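Local coordinates for AvrL567-D (Melampsora lini, PDB 2QVT), which is a flax rust avirulence protein of unknown biochemical function, probably recognised by the disease resistance system of flax, at residues A[100-105]-A[115-120]. Numbering follows the deposited sequence.
Sequences LGTVNS and HRHSGA
Thr102 and His115 pair through both of their backbone polar groups, and Thr102 also carries the side-chain link to His117. Thr102 N donates to His115 O at 2.8 Å. The return bond runs from His115 N to Thr102 O and is 2.9 Å long. The Thr102 hydroxyl sits between its own backbone N and carbonyl carbon (chi1 55°), and OG1 meets His117 NE2 at 2.7 Å in a hydrogen bond at the edge of the imidazole, in the ring plane. Thr102 CG2 lies 3.4 Å from the same NE2, so both branches of the threonine touch this end of the ring. His115 CB lies 3.8 Å from Thr102 OG1, while the His115 ring, with CG anti to the backbone N (chi1 -172°), leads away from the strand; His117 CE1 stands over one face of that ring, offset toward its rim. At Gly101, whose phi is positive (119°), CA approaches His115 O to 3.0 Å. Strand 98-104 is hydrogen-bonded to strand 81-86 and is an outermost strand of the four-stranded antiparallel sheet; the loop that precedes strand 141-148 is joined to it here by an isolated antiparallel beta bridge, a hydrogen-bonded pair.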
loop_
_atom_site.group_PDB
_atom_site.type_symbol
_atom_site.label_atom_id
_atom_site.label_comp_id
_atom_site.label_asym_id
_atom_site.label_seq_id
_atom_site.Cartn_x
_atom_site.Cartn_y
_atom_site.Cartn_z
ATOM N N LEU A 100 2.465 4.012 5.266
ATOM C CA LEU A 100 1.782 4.948 4.331
ATOM C C LEU A 100 0.632 5.753 5.000
ATOM O O LEU A 100 0.065 6.711 4.408
ATOM C CB LEU A 100 1.326 4.258 2.990
ATOM C CG LEU A 100 2.473 3.696 2.069
ATOM C CD1 LEU A 100 2.015 2.771 0.939
ATOM C CD2 LEU A 100 3.413 4.777 1.479
ATOM N N GLY A 101 0.301 5.397 6.233
ATOM C CA GLY A 101 -0.919 5.928 6.824
ATOM C C GLY A 101 -1.841 4.766 7.150
ATOM O O GLY A 101 -1.404 3.611 7.191
ATOM N N THR A 102 -3.107 5.067 7.422
ATOM C CA THR A 102 -4.005 4.034 7.904
ATOM C C THR A 102 -5.138 3.913 6.934
ATOM O O THR A 102 -5.456 4.856 6.228
ATOM C CB THR A 102 -4.564 4.289 9.357
ATOM O OG1 THR A 102 -5.187 5.570 9.391
ATOM C CG2 THR A 102 -3.445 4.210 10.451
ATOM N N VAL A 103 -5.717 2.715 6.883
ATOM C CA VAL A 103 -6.919 2.511 6.146
ATOM C C VAL A 103 -7.945 1.966 7.148
ATOM O O VAL A 103 -7.575 1.493 8.224
ATOM C CB VAL A 103 -6.671 1.597 4.911
ATOM C CG1 VAL A 103 -5.772 2.333 3.886
ATOM C CG2 VAL A 103 -6.060 0.286 5.329
ATOM N N ASN A 104 -9.226 2.033 6.819
ATOM C CA ASN A 104 -10.207 1.483 7.736
ATOM C C ASN A 104 -11.392 0.826 7.022
ATOM O O ASN A 104 -11.563 0.980 5.801
ATOM C CB ASN A 104 -10.657 2.559 8.736
ATOM C CG ASN A 104 -11.226 3.750 8.064
ATOM O OD1 ASN A 104 -12.343 3.692 7.580
ATOM N ND2 ASN A 104 -10.448 4.843 7.990
ATOM N N SER A 105 -12.157 0.052 7.793
ATOM C CA SER A 105 -13.369 -0.616 7.313
ATOM C C SER A 105 -14.510 0.325 6.844
ATOM O O SER A 105 -15.439 -0.127 6.191
ATOM C CB SER A 105 -13.879 -1.626 8.352
ATOM O OG SER A 105 -14.121 -0.986 9.599
ATOM N N HIS A 115 -4.811 7.463 5.195
ATOM C CA HIS A 115 -4.914 8.590 6.115
ATOM C C HIS A 115 -3.584 8.768 6.874
ATOM O O HIS A 115 -3.121 7.867 7.582
ATOM C CB HIS A 115 -6.141 8.387 7.040
ATOM C CG HIS A 115 -6.449 9.562 7.903
ATOM N ND1 HIS A 115 -7.326 9.495 8.966
ATOM C CD2 HIS A 115 -5.965 10.831 7.892
ATOM C CE1 HIS A 115 -7.379 10.675 9.561
ATOM N NE2 HIS A 115 -6.559 11.500 8.931
ATOM N N ARG A 116 -2.940 9.909 6.670
ATOM C CA ARG A 116 -1.616 10.143 7.234
ATOM C C ARG A 116 -1.741 10.850 8.590
ATOM O O ARG A 116 -2.533 11.785 8.714
ATOM C CB ARG A 116 -0.741 10.961 6.263
ATOM C CG ARG A 116 -0.574 10.323 4.865
ATOM C CD ARG A 116 0.388 11.130 3.971
ATOM N NE ARG A 116 0.060 12.558 3.950
ATOM C CZ ARG A 116 0.924 13.559 3.747
ATOM N NH1 ARG A 116 2.220 13.327 3.525
ATOM N NH2 ARG A 116 0.484 14.815 3.768
ATOM N N HIS A 117 -0.966 10.405 9.586
ATOM C CA HIS A 117 -1.057 10.917 10.972
ATOM C C HIS A 117 0.194 11.685 11.390
ATOM O O HIS A 117 0.185 12.421 12.396
ATOM C CB HIS A 117 -1.309 9.772 11.966
ATOM C CG HIS A 117 -2.500 8.936 11.611
ATOM N ND1 HIS A 117 -3.751 9.162 12.143
ATOM C CD2 HIS A 117 -2.639 7.910 10.734
ATOM C CE1 HIS A 117 -4.606 8.296 11.624
ATOM N NE2 HIS A 117 -3.958 7.525 10.767
ATOM N N SER A 118 1.261 11.513 10.602
ATOM C CA SER A 118 2.531 12.203 10.819
ATOM C C SER A 118 2.967 12.903 9.541
ATOM O O SER A 118 2.651 12.439 8.445
ATOM C CB SER A 118 3.580 11.195 11.264
ATOM O OG SER A 118 4.887 11.722 11.162
ATOM N N GLY A 119 3.658 14.036 9.683
ATOM C CA GLY A 119 4.263 14.773 8.554
ATOM C C GLY A 119 5.399 13.984 7.910
ATOM O O GLY A 119 5.674 14.141 6.717
ATOM N N ALA A 120 6.021 13.104 8.698
ATOM C CA ALA A 120 7.040 12.140 8.232
ATOM C C ALA A 120 6.535 11.018 7.267
ATOM O O ALA A 120 7.341 10.375 6.570
ATOM C CB ALA A 120 7.765 11.500 9.464
#